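Local coordinates for STU0660 (Streptococcus thermophilus, PDB 3ZTH), which acts as a large Csn2 protein in CRISPR-mediated bacterial immunity, binding DNA and probably helping in the acquisition of new spacers, at the interface of chains A and B and the interface of chains A and C. Coordinates in Å, arbitrary orientation; residue numbers count along the deposited sequence, not the author numbering. Chains: chain A/B/C, STU0660.

Contact 1: the interface of chains A and B. Residues chain A 114, 117-118; chain B 121, 124-125.
A:His114 and B:Gln121 meet where helix 109-130 of chain A crosses helix 112-132 of chain B, the local backbones running roughly antiparallel at a slant. The imidazole ND1 of A:His114 donates to the amide oxygen OE1 of B:Gln121 over 2.8 Å, with 155° at the hydrogen. OE1 lies in the imidazole plane at the ring's edge, but the nitrogen is tilted 34° from the carbonyl plane, and ring and amide are twisted against each other. B:Gln121 gets there by bending at its second torsion (chi2 -66°), which turns the amide back toward the histidine. Over one face of the imidazole, near its rim, sits B:Leu124 CB, 4.0 Å from the centroid, while B:Leu124 CD1 touches A:His114 CE1 at 3.4 Å. The aliphatic chain of A:Lys117 crosses the amide, its CE 3.6 Å from B:Gln121 CD; the amine NZ lies near B:Gln121 NE2 without a hydrogen bond. A:Ile118 CG1 packs on B:Gln121 CB at 3.5 Å, and its CD1 meets B:Ile125 CD1 tip to tip. Repeated with the chains exchanged, this bond, flanked by leucine and isoleucine, helps to hold two subunits together helix on helix, probably as part of the working assembly.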
# COMPACT_ATOMS: atom_id res chain seq x y z
N HIS A 114 19.43 -22.51 -20.00
CA HIS A 114 19.12 -21.21 -20.57
C HIS A 114 19.04 -20.14 -19.48
O HIS A 114 19.22 -18.95 -19.74
CB HIS A 114 17.79 -21.28 -21.34
CG HIS A 114 17.85 -22.15 -22.56
ND1 HIS A 114 18.63 -21.84 -23.66
CD2 HIS A 114 17.23 -23.31 -22.86
CE1 HIS A 114 18.48 -22.77 -24.58
NE2 HIS A 114 17.63 -23.68 -24.12
N LYS A 117 22.60 -18.99 -18.96
CA LYS A 117 23.02 -18.08 -20.01
C LYS A 117 22.39 -16.71 -19.81
O LYS A 117 23.01 -15.68 -20.09
CB LYS A 117 22.65 -18.63 -21.39
CG LYS A 117 23.43 -19.87 -21.79
CD LYS A 117 23.08 -20.32 -23.20
CE LYS A 117 23.43 -19.25 -24.23
NZ LYS A 117 23.10 -19.67 -25.63
N ILE A 118 21.15 -16.69 -19.31
CA ILE A 118 20.45 -15.44 -19.06
C ILE A 118 21.09 -14.66 -17.93
O ILE A 118 21.24 -13.44 -18.01
CB ILE A 118 18.95 -15.66 -18.72
CG1 ILE A 118 18.18 -16.08 -19.98
CG2 ILE A 118 18.34 -14.38 -18.15
CD1 ILE A 118 16.70 -16.31 -19.74
N GLN B 121 17.12 -15.95 -25.46
CA GLN B 121 17.18 -17.10 -24.55
C GLN B 121 15.81 -17.41 -23.95
O GLN B 121 15.52 -18.55 -23.60
CB GLN B 121 18.18 -16.82 -23.42
CG GLN B 121 19.63 -17.01 -23.81
CD GLN B 121 19.96 -18.45 -24.15
OE1 GLN B 121 19.80 -19.35 -23.32
NE2 GLN B 121 20.43 -18.68 -25.37
N LEU B 124 13.71 -19.38 -26.29
CA LEU B 124 14.17 -20.76 -26.30
C LEU B 124 13.53 -21.53 -25.15
O LEU B 124 13.24 -22.71 -25.28
CB LEU B 124 15.70 -20.82 -26.17
CG LEU B 124 16.52 -20.39 -27.40
CD1 LEU B 124 18.00 -20.50 -27.09
CD2 LEU B 124 16.16 -21.25 -28.60
N ILE B 125 13.30 -20.85 -24.03
CA ILE B 125 12.67 -21.50 -22.89
C ILE B 125 11.20 -21.73 -23.20
O ILE B 125 10.64 -22.76 -22.83
CB ILE B 125 12.81 -20.65 -21.61
CG1 ILE B 125 14.28 -20.56 -21.22
CG2 ILE B 125 11.99 -21.26 -20.48
CD1 ILE B 125 14.55 -19.72 -19.98

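Contact 2: the interface of chains A and C. Residues chain A 33, 36-37, 40, 51, 54-55; chain C 174.
The indole of C:Trp174 is inserted between A:Ile54 over one face and A:Gln36 CG under the rim of the other, with A:Trp40 flanking the CZ2 edge. The methyl CD1 of A:Ile54 stands over the five-membered ring, 3.3 Å from its centroid, and also reaches the benzo ring. It is brought there by a first torsion of 62°, which places CG1 between the backbone N and the carbonyl carbon. The CZ2 edge of C:Trp174 faces the rim of the A:Trp40 benzo ring, planes 70° apart (edge-to-face), with A:Trp40 CZ3 at 3.3 Å from C:Trp174 CZ2. Helix 28-43 of chain A lines the far end of the indole: A:Gln36 CG lies 3.6 Å from C:Trp174 CH2, A:Ile37 CD1 touches C:Trp174 CH2 at 3.8 Å, and A:Tyr33 CD1 meets C:Trp174 CZ3 at 3.5 Å. Within chain A the lining residues also brace one another: A:Gln36 CD rests over the A:Trp40 ring, A:Ile37 CG1 over A:Tyr33, and A:Ile54 CG1 over A:Phe55. At the polar rim NE1 of C:Trp174 donates to the backbone O of A:Asp51 over 2.7 Å, in the carbonyl plane and on a lone pair, bent to 142° at the hydrogen. The bond probably helps to set how the indole is turned. With its two-fold twin, this knob-in-pocket contact anchors chain C to chain A and probably helps to build the oligomer.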
# COMPACT_ATOMS: atom_id res chain seq x y z
N TYR A 33 -25.08 -24.35 1.78
CA TYR A 33 -24.40 -24.19 3.05
C TYR A 33 -23.28 -25.21 3.17
O TYR A 33 -22.18 -24.90 3.61
CB TYR A 33 -25.38 -24.39 4.21
CG TYR A 33 -24.69 -24.47 5.53
CD1 TYR A 33 -24.26 -23.32 6.19
CD2 TYR A 33 -24.39 -25.70 6.11
CE1 TYR A 33 -23.54 -23.39 7.40
CE2 TYR A 33 -23.68 -25.79 7.31
CZ TYR A 33 -23.26 -24.62 7.95
OH TYR A 33 -22.57 -24.70 9.13
N GLN A 36 -20.46 -24.08 1.08
CA GLN A 36 -19.77 -22.93 1.67
C GLN A 36 -18.80 -23.35 2.76
O GLN A 36 -17.69 -22.83 2.85
CB GLN A 36 -20.80 -21.94 2.23
CG GLN A 36 -20.23 -20.61 2.72
CD GLN A 36 -19.61 -19.78 1.60
OE1 GLN A 36 -18.41 -19.88 1.33
NE2 GLN A 36 -20.44 -18.97 0.94
N ILE A 37 -19.22 -24.28 3.60
CA ILE A 37 -18.38 -24.77 4.68
C ILE A 37 -17.20 -25.55 4.10
O ILE A 37 -16.05 -25.33 4.48
CB ILE A 37 -19.15 -25.72 5.62
CG1 ILE A 37 -20.25 -24.96 6.36
CG2 ILE A 37 -18.19 -26.36 6.59
CD1 ILE A 37 -19.71 -23.97 7.41
N TRP A 40 -14.62 -23.28 2.58
CA TRP A 40 -13.95 -22.47 3.59
C TRP A 40 -13.00 -23.32 4.41
O TRP A 40 -11.86 -22.96 4.64
CB TRP A 40 -14.98 -21.81 4.51
CG TRP A 40 -15.52 -20.51 4.00
CD1 TRP A 40 -15.38 -20.00 2.73
CD2 TRP A 40 -16.28 -19.55 4.73
NE1 TRP A 40 -16.01 -18.78 2.64
CE2 TRP A 40 -16.57 -18.48 3.85
CE3 TRP A 40 -16.75 -19.48 6.06
CZ2 TRP A 40 -17.31 -17.35 4.25
CZ3 TRP A 40 -17.48 -18.36 6.46
CH2 TRP A 40 -17.75 -17.31 5.55
N ASP A 51 -17.82 -14.06 10.57
CA ASP A 51 -17.95 -15.34 9.89
C ASP A 51 -18.30 -16.42 10.90
O ASP A 51 -19.08 -17.32 10.61
CB ASP A 51 -16.63 -15.74 9.21
CG ASP A 51 -16.25 -14.83 8.06
OD1 ASP A 51 -17.15 -14.36 7.34
OD2 ASP A 51 -15.05 -14.60 7.86
N ILE A 54 -22.51 -17.32 13.76
CA ILE A 54 -23.42 -18.45 13.84
C ILE A 54 -22.87 -19.69 14.55
O ILE A 54 -23.62 -20.60 14.91
CB ILE A 54 -23.90 -18.88 12.44
CG1 ILE A 54 -22.70 -19.34 11.60
CG2 ILE A 54 -24.62 -17.74 11.77
CD1 ILE A 54 -23.06 -19.93 10.25
N PHE A 55 -21.56 -19.74 14.75
CA PHE A 55 -20.99 -20.89 15.43
C PHE A 55 -20.52 -20.47 16.82
O PHE A 55 -19.67 -21.12 17.42
CB PHE A 55 -19.81 -21.43 14.62
CG PHE A 55 -20.18 -21.84 13.23
CD1 PHE A 55 -21.04 -22.91 13.01
CD2 PHE A 55 -19.66 -21.15 12.13
CE1 PHE A 55 -21.39 -23.28 11.71
CE2 PHE A 55 -20.00 -21.52 10.84
CZ PHE A 55 -20.87 -22.59 10.63
N TRP C 174 -23.80 -15.87 5.51
CA TRP C 174 -24.74 -16.57 6.38
C TRP C 174 -26.18 -16.05 6.36
O TRP C 174 -27.07 -16.60 7.02
CB TRP C 174 -24.20 -16.58 7.81
CG TRP C 174 -22.86 -17.27 7.90
CD1 TRP C 174 -21.80 -16.91 8.68
CD2 TRP C 174 -22.45 -18.46 7.20
NE1 TRP C 174 -20.76 -17.79 8.51
CE2 TRP C 174 -21.12 -18.75 7.61
CE3 TRP C 174 -23.07 -19.31 6.27
CZ2 TRP C 174 -20.41 -19.85 7.12
CZ3 TRP C 174 -22.36 -20.40 5.79
CH2 TRP C 174 -21.04 -20.66 6.21

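Contact 3: the interface of chains A and C. Residues chain A 339, 342-343, 346; chain C 278, 312-313, 316.
A:Leu342 and C:Leu312 bring together the short C-terminal helix 339-345 of chain A and the start of helix 312-324 of chain C, in an apolar helix-to-helix patch of an interface that is probably part of the functional oligomer. C:Leu312 is the knob: with CG anti to the backbone N (chi1 -172°), it projects from the first turn of its helix into the groove between A:Lys339, A:Leu342, A:Gln343 and A:Leu346. Its two methyls divide the work. CD2 presses on the A:Gln343 side chain, crossing it at about a right angle: C:Leu312 CD2 lies 3.6 Å from A:Gln343 CG, and also touches A:Lys339 CB at 3.9 Å. C:Leu312 CD1 points toward the C-terminal end of the groove and abuts A:Leu346 CD1 at 3.3 Å. At the branch point, C:Leu312 CG lies 3.8 Å from A:Leu342 CB. One turn along, C:Val316 carries the same surface onward: its CG2 contacts A:Leu342 CB at 3.8 Å and A:Leu346 CG at 4.0 Å, bridging two leucines that lie four residues apart. A:Leu342 thus has its stem against chain C's helix, while its branched end extends past C:Val313 to the phenol of C:Tyr278. There A:Leu342 CD2 lies 3.8 Å from the ring carbon CZ of C:Tyr278, and A:Leu342 CD1 is 3.5 Å from the hydroxyl oxygen OH of C:Tyr278.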
# COMPACT_ATOMS: atom_id res chain seq x y z
N LYS A 339 -57.25 -41.35 -20.40
CA LYS A 339 -55.82 -41.62 -20.52
C LYS A 339 -55.54 -42.56 -21.68
O LYS A 339 -54.48 -42.50 -22.29
CB LYS A 339 -55.27 -42.21 -19.22
CG LYS A 339 -55.19 -41.18 -18.10
CD LYS A 339 -54.57 -41.76 -16.84
CE LYS A 339 -54.48 -40.68 -15.76
NZ LYS A 339 -53.89 -41.21 -14.51
N LEU A 342 -54.88 -40.43 -24.73
CA LEU A 342 -53.60 -39.75 -24.70
C LEU A 342 -52.48 -40.75 -24.96
O LEU A 342 -51.51 -40.46 -25.66
CB LEU A 342 -53.37 -39.06 -23.36
CG LEU A 342 -54.39 -38.05 -22.83
CD1 LEU A 342 -53.74 -37.26 -21.70
CD2 LEU A 342 -54.85 -37.10 -23.91
N GLN A 343 -52.63 -41.95 -24.40
CA GLN A 343 -51.64 -43.00 -24.59
C GLN A 343 -51.54 -43.37 -26.06
O GLN A 343 -50.45 -43.44 -26.62
CB GLN A 343 -52.03 -44.24 -23.77
CG GLN A 343 -51.58 -44.17 -22.31
CD GLN A 343 -52.41 -45.05 -21.39
OE1 GLN A 343 -52.54 -46.26 -21.59
NE2 GLN A 343 -52.99 -44.43 -20.36
N LEU A 346 -49.87 -40.97 -28.24
CA LEU A 346 -48.42 -41.01 -28.11
C LEU A 346 -47.82 -42.19 -28.89
O LEU A 346 -46.61 -42.40 -28.88
CB LEU A 346 -48.01 -41.09 -26.64
CG LEU A 346 -48.21 -39.82 -25.82
CD1 LEU A 346 -47.76 -40.04 -24.38
CD2 LEU A 346 -47.43 -38.67 -26.44
N TYR C 278 -55.55 -31.67 -29.33
CA TYR C 278 -55.59 -32.53 -28.15
C TYR C 278 -56.42 -33.77 -28.49
O TYR C 278 -57.46 -33.67 -29.14
CB TYR C 278 -56.20 -31.76 -26.97
CG TYR C 278 -55.87 -32.34 -25.61
CD1 TYR C 278 -54.57 -32.26 -25.09
CD2 TYR C 278 -56.85 -32.97 -24.85
CE1 TYR C 278 -54.27 -32.79 -23.84
CE2 TYR C 278 -56.55 -33.51 -23.60
CZ TYR C 278 -55.26 -33.41 -23.10
OH TYR C 278 -54.99 -33.95 -21.86
N LEU C 312 -48.26 -38.34 -18.46
CA LEU C 312 -48.91 -38.57 -19.73
C LEU C 312 -49.40 -37.26 -20.38
O LEU C 312 -49.24 -37.07 -21.59
CB LEU C 312 -50.07 -39.54 -19.53
CG LEU C 312 -50.79 -40.07 -20.77
CD1 LEU C 312 -49.77 -40.60 -21.77
CD2 LEU C 312 -51.74 -41.17 -20.36
N VAL C 313 -49.96 -36.36 -19.58
CA VAL C 313 -50.48 -35.09 -20.09
C VAL C 313 -49.39 -34.16 -20.62
O VAL C 313 -49.54 -33.58 -21.70
CB VAL C 313 -51.27 -34.31 -19.01
CG1 VAL C 313 -51.89 -33.06 -19.63
CG2 VAL C 313 -52.36 -35.18 -18.45
N VAL C 316 -48.08 -35.31 -24.01
CA VAL C 316 -48.93 -34.99 -25.15
C VAL C 316 -48.78 -33.51 -25.52
O VAL C 316 -48.58 -33.17 -26.69
CB VAL C 316 -50.40 -35.29 -24.86
CG1 VAL C 316 -51.27 -34.78 -26.01
CG2 VAL C 316 -50.59 -36.78 -24.69

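Contact 1 joins chain A to chain B, whereas contacts 2 and 3 both join chain A to chain C, so chain A ties two neighbours through separate surfaces. The C-alpha centres of contacts 1 and 2 are about 48 Å apart, as are those of contacts 2 and 3, and contacts 1 and 3 are about 72 Å apart. They share no residue and no helix: long helices serve contact 1, an inserted tryptophan contact 2 and C-terminal helices contact 3. Two patches so distant from each other should restrain tilting between A and C. Two kinds of two-fold interface can together unite the four copies of the assembly.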